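PDB 3HAZ: proline dehydrogenase from Bradyrhizobium japonicum USDA 110, which probably oxidises L-proline to L-glutamate in two steps, through an FAD-dependent proline dehydrogenase and an NAD-dependent aldehyde dehydrogenase (L-glutamate gamma-semialdehyde dehydrogenase). Local coordinates for residues A12-P16 and L360-P364; D18-A22 and F366-M371; N765-A771 and L797-Q803; G915-H921 and V937-N943. All blocks are in the same frame, centred on the assembly; numbering follows the deposited sequence.

In the fold
The four contacts fall into two pairs on opposite sides of the chain's centre. Interactions 1 and 2 join the N-terminal arm to the loop 360-364 and the FAD-binding segment 366-371 of the proline dehydrogenase part; they touch through Pro16 and Ile21. Neither has a direct hydrogen bond between its segments; a water lies between them in each, clearly hydrogen-bonded to both in interaction 2. Interaction 1 is partly buried, interaction 2 buried. Interactions 3 and 4, also buried, lie in one sheet of the aldehyde dehydrogenase part, where strands 765-769 and 917-921 are neighbours. They rest on parallel main-chain hydrogen bonding and bury 604 and 591 Å², against 260 and 241 Å² for interactions 1 and 2.

Interaction 1: A12-P16 and L360-P364; sequences APYAP and LDGYP
Both pieces are irregular loops that approach most closely in the backbone at Ala15 and Pro364, whose CA atoms lie 4.4 Å apart. Tyr14 has phi/psi of -68/-46° and Ala15 -140/65°, while Gly362 is almost fully extended at 168/-176° and Pro364 has helical-region angles, -76/-12°.

The apolar side-chain contacts come from Tyr14, which, with chi1 t (-156°) and chi2 76°, brings its CE2 to 3.7 Å from Pro364 CB and 4.1 Å from Leu360 CD1. Ala15 instead packs its methyl on the opposing main chain: its CB is 3.5 Å from Gly362 C and 3.2 Å from Tyr363 O. An ideal CB on Gly362 would come within 3.2 Å of Ala15 CB, so the absence of a side chain there leaves room for the methyl.

The contact lays the N-terminal arm, just before helix 18-28, against the connection between helices 348-357 and 369-384 of the TIM-barrel-type proline dehydrogenase domain; Pro364 lies three residues before the FAD-binding Thr367.

No conventional hydrogen bond joins the segments. Pro364 CA makes a direct CA-H...O contact of 3.4 Å with Tyr14 O, and water 1 lies 2.9 Å from Tyr14 O and 2.8 Å from Pro364 O. Lys318 NZ hydrogen-bonds both Pro16 O and Tyr363 O, and Tyr363 OH bonds Pro503 O and Gln356 NE2.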
# COMPACT_ATOMS: atom_id res chain seq x y z
N ALA A 12 26.59 39.62 -10.21
CA ALA A 12 26.75 38.19 -9.96
C ALA A 12 25.54 37.39 -10.44
O ALA A 12 24.43 37.91 -10.49
CB ALA A 12 26.99 37.94 -8.48
N PRO A 13 25.76 36.11 -10.80
CA PRO A 13 24.65 35.23 -11.19
C PRO A 13 23.59 35.16 -10.09
O PRO A 13 23.92 34.96 -8.92
CB PRO A 13 25.32 33.87 -11.39
CG PRO A 13 26.74 34.22 -11.76
CD PRO A 13 27.06 35.43 -10.92
N TYR A 14 22.33 35.32 -10.48
CA TYR A 14 21.23 35.52 -9.55
C TYR A 14 20.91 34.31 -8.69
O TYR A 14 20.73 34.43 -7.48
CB TYR A 14 19.97 35.94 -10.31
CG TYR A 14 18.95 36.71 -9.49
CD1 TYR A 14 19.17 38.05 -9.16
CD2 TYR A 14 17.78 36.11 -9.04
CE1 TYR A 14 18.25 38.76 -8.41
CE2 TYR A 14 16.86 36.81 -8.30
CZ TYR A 14 17.09 38.14 -7.99
OH TYR A 14 16.17 38.85 -7.25
N ALA A 15 20.83 33.14 -9.31
CA ALA A 15 20.40 31.93 -8.61
C ALA A 15 21.20 30.69 -9.00
O ALA A 15 20.65 29.75 -9.57
CB ALA A 15 18.91 31.68 -8.86
N PRO A 16 22.50 30.68 -8.68
CA PRO A 16 23.34 29.51 -9.00
C PRO A 16 22.92 28.25 -8.25
O PRO A 16 22.12 28.32 -7.31
CB PRO A 16 24.75 29.96 -8.57
CG PRO A 16 24.53 31.07 -7.59
CD PRO A 16 23.25 31.74 -7.98
N LEU A 360 11.19 32.15 -12.33
CA LEU A 360 12.63 32.31 -12.46
C LEU A 360 13.31 30.95 -12.61
O LEU A 360 12.71 29.92 -12.33
CB LEU A 360 13.21 33.05 -11.25
CG LEU A 360 12.62 34.45 -11.02
CD1 LEU A 360 13.47 35.22 -10.01
CD2 LEU A 360 12.53 35.21 -12.35
N ASP A 361 14.57 30.96 -13.04
CA ASP A 361 15.28 29.69 -13.22
C ASP A 361 15.82 29.11 -11.92
O ASP A 361 16.50 28.09 -11.92
CB ASP A 361 16.38 29.81 -14.29
CG ASP A 361 17.54 30.69 -13.87
OD1 ASP A 361 17.64 31.01 -12.67
OD2 ASP A 361 18.35 31.05 -14.74
N GLY A 362 15.51 29.77 -10.80
CA GLY A 362 15.95 29.30 -9.50
C GLY A 362 15.72 30.35 -8.42
O GLY A 362 15.15 31.41 -8.70
N TYR A 363 16.17 30.05 -7.20
CA TYR A 363 16.02 30.95 -6.05
C TYR A 363 17.34 31.67 -5.72
O TYR A 363 18.40 31.05 -5.72
CB TYR A 363 15.55 30.16 -4.82
CG TYR A 363 14.24 29.44 -5.04
CD1 TYR A 363 14.20 28.07 -5.27
CD2 TYR A 363 13.04 30.14 -5.04
CE1 TYR A 363 12.99 27.41 -5.48
CE2 TYR A 363 11.83 29.50 -5.24
CZ TYR A 363 11.81 28.14 -5.46
OH TYR A 363 10.59 27.52 -5.66
N PRO A 364 17.26 32.98 -5.43
CA PRO A 364 18.46 33.75 -5.09
C PRO A 364 18.93 33.47 -3.66
O PRO A 364 20.03 33.86 -3.27
CB PRO A 364 18.00 35.20 -5.21
CG PRO A 364 16.52 35.16 -4.98
CD PRO A 364 16.05 33.82 -5.49
O HOH W 1 21.55 35.56 -4.91

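Interaction 2: D18-A22 and F366-M371; sequences DAEIA and FTRKAM. With FAD (flavin-adenine dinucleotide), chain C; SO4 (sulfate ion), chain F.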
# COMPACT_ATOMS: atom_id res chain seq x y z
N ASP A 18 22.67 25.24 -5.81
CA ASP A 18 22.98 25.08 -4.39
C ASP A 18 24.08 24.05 -4.15
O ASP A 18 24.98 24.27 -3.34
CB ASP A 18 21.73 24.67 -3.61
CG ASP A 18 20.61 25.70 -3.70
OD1 ASP A 18 20.22 26.08 -4.83
OD2 ASP A 18 20.12 26.12 -2.64
N ALA A 19 23.98 22.92 -4.85
CA ALA A 19 24.89 21.80 -4.66
C ALA A 19 26.36 22.18 -4.86
O ALA A 19 27.22 21.82 -4.06
CB ALA A 19 24.51 20.65 -5.59
N GLU A 20 26.64 22.89 -5.95
CA GLU A 20 28.00 23.33 -6.24
C GLU A 20 28.53 24.27 -5.17
O GLU A 20 29.73 24.27 -4.87
CB GLU A 20 28.06 23.99 -7.62
CG GLU A 20 27.67 23.04 -8.75
CD GLU A 20 27.75 23.68 -10.12
OE1 GLU A 20 27.65 24.92 -10.21
OE2 GLU A 20 27.90 22.93 -11.12
N ILE A 21 27.65 25.09 -4.59
CA ILE A 21 28.05 25.96 -3.49
C ILE A 21 28.37 25.10 -2.27
O ILE A 21 29.41 25.28 -1.62
CB ILE A 21 26.97 27.02 -3.15
CG1 ILE A 21 26.85 28.03 -4.30
CG2 ILE A 21 27.31 27.74 -1.86
CD1 ILE A 21 25.73 29.04 -4.11
N ALA A 22 27.49 24.16 -1.97
CA ALA A 22 27.69 23.24 -0.86
C ALA A 22 28.97 22.42 -1.01
O ALA A 22 29.60 22.05 -0.02
CB ALA A 22 26.48 22.32 -0.70
N PHE A 366 19.25 30.49 -0.39
CA PHE A 366 19.27 29.06 -0.07
C PHE A 366 17.88 28.65 0.39
O PHE A 366 17.10 29.49 0.85
CB PHE A 366 20.33 28.76 0.99
CG PHE A 366 21.73 29.17 0.58
CD1 PHE A 366 22.42 28.46 -0.40
CD2 PHE A 366 22.35 30.26 1.16
CE1 PHE A 366 23.70 28.83 -0.79
CE2 PHE A 366 23.62 30.64 0.78
CZ PHE A 366 24.30 29.93 -0.20
N THR A 367 17.55 27.37 0.26
CA THR A 367 16.23 26.89 0.66
C THR A 367 16.28 25.95 1.85
O THR A 367 15.24 25.54 2.37
CB THR A 367 15.48 26.22 -0.50
OG1 THR A 367 16.35 25.33 -1.20
CG2 THR A 367 14.95 27.28 -1.47
N ARG A 368 17.49 25.58 2.28
CA ARG A 368 17.64 24.89 3.55
C ARG A 368 18.31 25.81 4.57
O ARG A 368 19.32 26.44 4.27
CB ARG A 368 18.43 23.58 3.40
CG ARG A 368 17.62 22.46 2.77
CD ARG A 368 18.34 21.12 2.85
NE ARG A 368 18.53 20.68 4.23
CZ ARG A 368 19.10 19.54 4.58
NH1 ARG A 368 19.54 18.70 3.65
NH2 ARG A 368 19.24 19.22 5.86
N LYS A 369 17.75 25.86 5.77
CA LYS A 369 18.21 26.78 6.80
C LYS A 369 19.69 26.55 7.14
O LYS A 369 20.45 27.51 7.35
CB LYS A 369 17.33 26.63 8.05
CG LYS A 369 17.32 27.85 8.99
CD LYS A 369 18.48 27.80 9.97
CE LYS A 369 18.33 28.86 11.05
NZ LYS A 369 19.36 28.71 12.11
N ALA A 370 20.09 25.28 7.16
CA ALA A 370 21.48 24.92 7.46
C ALA A 370 22.45 25.48 6.43
O ALA A 370 23.61 25.74 6.75
CB ALA A 370 21.63 23.40 7.55
N MET A 371 22.00 25.64 5.19
CA MET A 371 22.83 26.24 4.15
C MET A 371 23.03 27.74 4.40
O MET A 371 24.11 28.29 4.15
CB MET A 371 22.24 26.01 2.75
CG MET A 371 22.47 24.60 2.19
SD MET A 371 24.22 24.23 1.93
CE MET A 371 24.64 25.23 0.49
PA FAD C . 18.37 32.04 13.11
O1A FAD C . 17.09 31.32 13.84
O2A FAD C . 19.62 31.33 13.35
O5B FAD C . 18.10 32.07 11.51
C5B FAD C . 16.88 32.60 11.06
C4B FAD C . 16.95 32.82 9.54
O4B FAD C . 17.62 31.78 8.65
C3B FAD C . 16.12 33.65 8.76
O3B FAD C . 15.83 34.96 9.23
C2B FAD C . 16.59 33.41 7.35
O2B FAD C . 17.42 34.40 6.77
C1B FAD C . 17.14 32.03 7.35
N9A FAD C . 16.25 30.94 7.00
C8A FAD C . 15.12 30.51 7.69
N7A FAD C . 14.62 29.42 7.02
C5A FAD C . 15.47 29.18 5.91
C6A FAD C . 15.44 28.15 4.82
N6A FAD C . 14.39 27.13 4.78
N1A FAD C . 16.37 28.14 3.88
C2A FAD C . 17.40 29.10 3.90
N3A FAD C . 17.43 30.09 4.95
C4A FAD C . 16.46 30.10 5.92
N1 FAD C . 17.98 41.20 7.39
C2 FAD C . 17.90 41.74 6.13
O2 FAD C . 17.40 40.97 5.10
N3 FAD C . 18.30 43.10 5.90
C4 FAD C . 18.75 43.86 6.93
O4 FAD C . 19.20 45.17 6.70
C4X FAD C . 18.84 43.31 8.26
N5 FAD C . 19.35 44.13 9.40
C5X FAD C . 19.42 43.57 10.69
C6 FAD C . 19.91 44.39 11.81
C7 FAD C . 19.99 43.82 13.11
C7M FAD C . 20.47 44.68 14.26
C8 FAD C . 19.58 42.41 13.33
C8M FAD C . 19.65 41.77 14.73
C9 FAD C . 19.11 41.64 12.26
C9A FAD C . 19.02 42.22 10.91
N10 FAD C . 18.53 41.42 9.78
C10 FAD C . 18.46 42.00 8.46
C1' FAD C . 18.27 39.95 9.91
C2' FAD C . 16.81 39.54 10.25
O2' FAD C . 16.09 40.67 10.74
C3' FAD C . 16.84 38.37 11.25
O3' FAD C . 17.14 38.86 12.56
C4' FAD C . 17.89 37.27 10.87
O4' FAD C . 17.91 36.83 9.56
C5' FAD C . 17.88 36.08 11.87
O5' FAD C . 19.11 35.38 11.91
P FAD C . 19.53 34.66 13.35
O1P FAD C . 21.06 34.01 13.21
O2P FAD C . 19.45 35.64 14.43
O3P FAD C . 18.37 33.56 13.68
S SO4 F . 17.49 22.04 7.70
O1 SO4 F . 18.23 20.83 8.04
O2 SO4 F . 16.72 21.85 6.47
O3 SO4 F . 16.58 22.36 8.80
O4 SO4 F . 18.45 23.12 7.50
O HOH W 2 19.87 25.49 -0.14
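Here the first turn of helix 18-28 packs on the FAD-binding segment of the TIM-barrel-type proline dehydrogenase domain, where a loop runs into helix 369-384. Phe366 comes first: its CE1 lies 3.9 Å from Ile21 CD1, and its ring edge faces the Asp18 carboxylate, with CD1 4.0 Å from OD2. Its carbonyl accepts a hydrogen bond from Trp348 NE1.

At Thr367 the link to the helix is water-mediated, because Asp18 OD2 and Thr367 N are 4.1 Å apart: water 2 donates to Asp18 OD2 at 2.6 Å and accepts from Thr367 N at 3.0 Å. The other Asp18 oxygen, OD1, forms a salt bridge with Lys318, while Thr367 OG1 is bonded by His499 N. Thr367 O receives FAD N6A at 3.0 Å, so a main-chain carbonyl holds the adenine amino group.

Arg368 occupies the N-cap position, and its O accepts Met371 N at 2.9 Å. Its guanidinium binds a sulfate, probably from the crystallisation liquor, NH2 to O1 at 2.9 Å and NE to O2 at 3.1 Å; NH1 also bonds Ala496 O, and NH2 Ala490 O. Lys369 NZ reaches the FAD phosphate oxygen O2A at 2.9 Å and also pairs with Asp373. Ala370 N donates to sulfate O4 at 2.7 Å. Met371, all m, returns to the first helix, its CE 4.0 Å from Asp18 O and 3.6 Å from Ala22 CB.

Interaction 3: N765-A771 and L797-Q803; sequences NAMIADA and LRLLFVQ
Strands 765-769 and 797-803 run parallel, their axes 4.6 Å apart and crossing at -20°. Both are extended (Met767 -129/139°) except at Arg798 (-116/-27°), so the register moves on to Ala766 with Leu799, then Met767 with Leu800, Ile768 with Phe801 and Ala769 with Val802, CA atoms 4.5 to 4.9 Å apart.

Asn765 O accepts Arg798 N (2.8 Å) and Leu799 N (3.0 Å). Met767 N then donates to Leu799 O (2.8 Å), Phe801 N to Met767 O (2.7 Å), Ala769 N to Phe801 O (2.9 Å) and Gln803 N to Ala769 O (3.2 Å). Past the end of strand 765-769, Ala771 N donates to Gln803 OE1 (2.8 Å).

The strands flank helix 775-787 in a beta-alpha-beta unit of the aldehyde dehydrogenase fold. Met767 (chi1 and chi2 t) packs towards that helix, CB 3.6 Å from Leu797 CD1; across the sheet, Phe801 (chi1 m) sets CE2 3.9 Å from Ala766 CB and packs on helix 902-911.

Asn765 ND2 bonds the carbonyls of Ala796 and predicted active-site Cys794, and OD1 accepts Thr917 N; Asp770 OD1 and OD2 bond Thr772 OG1 and Ser922 OG; Arg798 NH1 bonds Gly791 O. On the strand's other edge Ala766, Ile768 and Asp770 bond Gly919 and His921.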
# COMPACT_ATOMS: atom_id res chain seq x y z
N ASN A 765 -15.54 46.39 -11.50
CA ASN A 765 -14.90 45.65 -10.42
C ASN A 765 -14.60 46.52 -9.21
O ASN A 765 -14.01 47.59 -9.33
CB ASN A 765 -13.62 44.97 -10.94
CG ASN A 765 -13.87 44.16 -12.20
OD1 ASN A 765 -14.84 43.40 -12.28
ND2 ASN A 765 -13.02 44.33 -13.21
N ALA A 766 -15.03 46.05 -8.04
CA ALA A 766 -14.88 46.78 -6.79
C ALA A 766 -13.77 46.19 -5.94
O ALA A 766 -13.38 45.04 -6.11
CB ALA A 766 -16.19 46.76 -6.00
N MET A 767 -13.27 47.01 -5.02
CA MET A 767 -12.44 46.53 -3.92
C MET A 767 -13.01 47.07 -2.62
O MET A 767 -13.43 48.22 -2.55
CB MET A 767 -10.99 46.96 -4.07
CG MET A 767 -10.14 46.62 -2.85
SD MET A 767 -8.40 47.09 -2.99
CE MET A 767 -7.80 45.90 -4.18
N ILE A 768 -13.03 46.23 -1.58
CA ILE A 768 -13.42 46.69 -0.26
C ILE A 768 -12.20 46.65 0.65
O ILE A 768 -11.56 45.61 0.82
CB ILE A 768 -14.54 45.82 0.33
CG1 ILE A 768 -15.73 45.77 -0.63
CG2 ILE A 768 -14.96 46.34 1.70
CD1 ILE A 768 -16.84 44.82 -0.18
N ALA A 769 -11.84 47.81 1.21
CA ALA A 769 -10.73 47.90 2.15
C ALA A 769 -11.21 48.48 3.48
O ALA A 769 -11.76 49.58 3.51
CB ALA A 769 -9.60 48.75 1.56
N ASP A 770 -11.02 47.73 4.57
CA ASP A 770 -11.39 48.23 5.90
C ASP A 770 -10.18 48.77 6.65
O ASP A 770 -9.06 48.73 6.13
CB ASP A 770 -12.16 47.17 6.72
CG ASP A 770 -11.30 45.99 7.15
OD1 ASP A 770 -10.06 46.12 7.28
OD2 ASP A 770 -11.88 44.92 7.39
N ALA A 771 -10.39 49.26 7.87
CA ALA A 771 -9.34 49.96 8.60
C ALA A 771 -8.27 49.05 9.20
O ALA A 771 -7.29 49.55 9.77
CB ALA A 771 -9.94 50.87 9.67
N LEU A 797 -9.53 47.11 -11.34
CA LEU A 797 -10.27 47.79 -10.30
C LEU A 797 -10.88 49.09 -10.83
O LEU A 797 -10.17 49.94 -11.39
CB LEU A 797 -9.36 48.09 -9.11
CG LEU A 797 -9.97 48.93 -7.99
CD1 LEU A 797 -11.21 48.24 -7.40
CD2 LEU A 797 -8.93 49.16 -6.91
N ARG A 798 -12.19 49.25 -10.66
CA ARG A 798 -12.89 50.45 -11.11
C ARG A 798 -13.48 51.22 -9.93
O ARG A 798 -13.66 52.43 -10.01
CB ARG A 798 -14.01 50.09 -12.11
CG ARG A 798 -13.59 49.10 -13.18
CD ARG A 798 -12.52 49.68 -14.09
NE ARG A 798 -12.27 48.84 -15.26
CZ ARG A 798 -11.29 49.06 -16.13
NH1 ARG A 798 -11.13 48.26 -17.17
NH2 ARG A 798 -10.46 50.09 -15.96
N LEU A 799 -13.78 50.51 -8.84
CA LEU A 799 -14.47 51.13 -7.72
C LEU A 799 -13.91 50.70 -6.36
O LEU A 799 -14.10 49.57 -5.94
CB LEU A 799 -15.96 50.82 -7.78
CG LEU A 799 -16.83 51.49 -6.72
CD1 LEU A 799 -16.59 52.99 -6.72
CD2 LEU A 799 -18.30 51.18 -6.96
N LEU A 800 -13.22 51.61 -5.68
CA LEU A 800 -12.69 51.32 -4.35
C LEU A 800 -13.63 51.80 -3.25
O LEU A 800 -13.98 52.98 -3.20
CB LEU A 800 -11.31 51.98 -4.16
CG LEU A 800 -10.69 51.92 -2.76
CD1 LEU A 800 -10.34 50.48 -2.35
CD2 LEU A 800 -9.46 52.80 -2.70
N PHE A 801 -14.04 50.88 -2.39
CA PHE A 801 -14.74 51.23 -1.15
C PHE A 801 -13.72 51.22 -0.01
O PHE A 801 -13.01 50.23 0.18
CB PHE A 801 -15.86 50.23 -0.84
CG PHE A 801 -17.00 50.24 -1.82
CD1 PHE A 801 -18.09 51.08 -1.64
CD2 PHE A 801 -17.00 49.37 -2.91
CE1 PHE A 801 -19.15 51.07 -2.52
CE2 PHE A 801 -18.06 49.36 -3.80
CZ PHE A 801 -19.14 50.21 -3.61
N VAL A 802 -13.65 52.31 0.74
CA VAL A 802 -12.68 52.42 1.83
C VAL A 802 -13.36 52.99 3.08
O VAL A 802 -14.13 53.94 2.99
CB VAL A 802 -11.51 53.34 1.43
CG1 VAL A 802 -12.04 54.69 0.95
CG2 VAL A 802 -10.57 53.52 2.62
N GLN A 803 -13.09 52.38 4.23
CA GLN A 803 -13.75 52.81 5.47
C GLN A 803 -13.32 54.23 5.80
O GLN A 803 -12.17 54.61 5.58
CB GLN A 803 -13.45 51.85 6.63
CG GLN A 803 -14.41 50.67 6.72
CD GLN A 803 -14.05 49.69 7.84
OE1 GLN A 803 -13.04 49.85 8.52
NE2 GLN A 803 -14.88 48.67 8.02

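Interaction 4: G915-H921 and V937-N943; sequences GLTLGVH and VGNIYVN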
# COMPACT_ATOMS: atom_id res chain seq x y z
N GLY A 915 -20.11 40.90 -12.32
CA GLY A 915 -19.55 40.01 -11.32
C GLY A 915 -18.28 39.32 -11.78
O GLY A 915 -18.21 38.09 -11.81
N LEU A 916 -17.27 40.11 -12.13
CA LEU A 916 -16.02 39.56 -12.64
C LEU A 916 -14.97 39.41 -11.53
O LEU A 916 -14.71 38.30 -11.07
CB LEU A 916 -15.50 40.42 -13.80
CG LEU A 916 -14.34 39.82 -14.60
CD1 LEU A 916 -14.65 38.38 -15.04
CD2 LEU A 916 -14.05 40.69 -15.81
N THR A 917 -14.36 40.52 -11.11
CA THR A 917 -13.41 40.46 -9.99
C THR A 917 -13.84 41.31 -8.80
O THR A 917 -14.53 42.33 -8.95
CB THR A 917 -11.97 40.87 -10.40
OG1 THR A 917 -11.98 42.20 -10.95
CG2 THR A 917 -11.40 39.91 -11.43
N LEU A 918 -13.42 40.88 -7.61
CA LEU A 918 -13.62 41.65 -6.39
C LEU A 918 -12.38 41.57 -5.52
O LEU A 918 -11.84 40.49 -5.29
CB LEU A 918 -14.83 41.12 -5.62
CG LEU A 918 -14.95 41.72 -4.22
CD1 LEU A 918 -15.42 43.17 -4.29
CD2 LEU A 918 -15.87 40.91 -3.34
N GLY A 919 -11.92 42.72 -5.03
CA GLY A 919 -10.80 42.76 -4.11
C GLY A 919 -11.28 42.98 -2.68
O GLY A 919 -12.19 43.76 -2.45
N VAL A 920 -10.66 42.28 -1.73
CA VAL A 920 -10.94 42.49 -0.31
C VAL A 920 -9.64 42.64 0.46
O VAL A 920 -8.80 41.74 0.44
CB VAL A 920 -11.75 41.33 0.32
CG1 VAL A 920 -12.06 41.64 1.79
CG2 VAL A 920 -13.02 41.06 -0.45
N HIS A 921 -9.48 43.77 1.13
CA HIS A 921 -8.32 44.02 1.97
C HIS A 921 -8.74 44.15 3.42
O HIS A 921 -9.44 45.10 3.78
CB HIS A 921 -7.57 45.27 1.53
CG HIS A 921 -6.38 45.00 0.68
ND1 HIS A 921 -6.47 44.74 -0.68
CD2 HIS A 921 -5.06 44.93 0.98
CE1 HIS A 921 -5.26 44.54 -1.17
NE2 HIS A 921 -4.39 44.65 -0.18
N VAL A 937 -19.45 37.10 -7.40
CA VAL A 937 -18.34 37.43 -8.30
C VAL A 937 -17.47 36.21 -8.64
O VAL A 937 -17.24 35.36 -7.79
CB VAL A 937 -17.46 38.51 -7.64
CG1 VAL A 937 -16.33 38.92 -8.56
CG2 VAL A 937 -18.33 39.72 -7.29
N GLY A 938 -16.98 36.16 -9.88
CA GLY A 938 -16.21 35.01 -10.34
C GLY A 938 -14.83 34.84 -9.70
O GLY A 938 -14.41 33.72 -9.41
N ASN A 939 -14.14 35.95 -9.48
CA ASN A 939 -12.78 35.91 -8.94
C ASN A 939 -12.64 36.89 -7.79
O ASN A 939 -12.79 38.10 -7.97
CB ASN A 939 -11.75 36.20 -10.03
CG ASN A 939 -11.57 35.04 -11.01
OD1 ASN A 939 -12.35 34.87 -11.95
ND2 ASN A 939 -10.54 34.23 -10.79
N ILE A 940 -12.38 36.35 -6.60
CA ILE A 940 -12.20 37.16 -5.40
C ILE A 940 -10.73 37.09 -4.99
O ILE A 940 -10.14 36.01 -4.86
CB ILE A 940 -13.13 36.67 -4.27
CG1 ILE A 940 -14.59 36.76 -4.73
CG2 ILE A 940 -12.92 37.46 -2.97
CD1 ILE A 940 -15.60 36.27 -3.71
N TYR A 941 -10.13 38.26 -4.83
CA TYR A 941 -8.73 38.37 -4.44
C TYR A 941 -8.62 39.05 -3.08
O TYR A 941 -9.12 40.16 -2.88
CB TYR A 941 -7.95 39.18 -5.47
CG TYR A 941 -7.79 38.51 -6.83
CD1 TYR A 941 -8.62 38.86 -7.90
CD2 TYR A 941 -6.80 37.56 -7.04
CE1 TYR A 941 -8.46 38.27 -9.15
CE2 TYR A 941 -6.64 36.97 -8.28
CZ TYR A 941 -7.46 37.32 -9.33
OH TYR A 941 -7.29 36.71 -10.56
N VAL A 942 -7.96 38.37 -2.14
CA VAL A 942 -7.89 38.85 -0.77
C VAL A 942 -6.47 39.28 -0.41
O VAL A 942 -5.53 38.49 -0.47
CB VAL A 942 -8.36 37.76 0.21
CG1 VAL A 942 -8.30 38.27 1.67
CG2 VAL A 942 -9.77 37.33 -0.15
N ASN A 943 -6.32 40.55 -0.05
CA ASN A 943 -5.04 41.07 0.42
C ASN A 943 -3.95 40.97 -0.64
O ASN A 943 -2.78 40.77 -0.32
CB ASN A 943 -4.62 40.36 1.72
CG ASN A 943 -5.50 40.74 2.91
OD1 ASN A 943 -6.15 41.79 2.89
ND2 ASN A 943 -5.52 39.90 3.94
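Leu918, Val920, Ile940 and Val942 form an apolar patch on one face of two parallel strands (axes 4.7 Å apart, at 19°), joined by Val937. Leu918 CB lies 4.0 Å from Val937 CG1, and Val920 CG2 is 4.4 Å from Ile940 CG2. On the opposite face, Thr917 CG2 meets the Tyr941 ring edge, 4.1 Å from CE1.

Main-chain bonds run Gly938 N to Gly915 O (3.0 Å), Asn939 N to Leu916 O (2.9 Å), Leu918 N to Asn939 O (2.9 Å), Tyr941 N to Leu918 O (2.8 Å), Val920 N to Tyr941 O (2.9 Å) and Asn943 N to Val920 O (2.8 Å). At the polar end, Asn943 CA sits over the His921 ring, 3.8 Å from its centroid, a CH-pi contact; Asn943 OD1 accepts Ser922 N.

Leu916, at the other end, touches NAD. Helix 925-934 packs against the Leu918 and Val920 face, completing a beta-alpha-beta crossover; strand 765-769 flanks strand 917-921, and residues 939-942 pair in parallel with a strand of the second subunit, another copy of this protein.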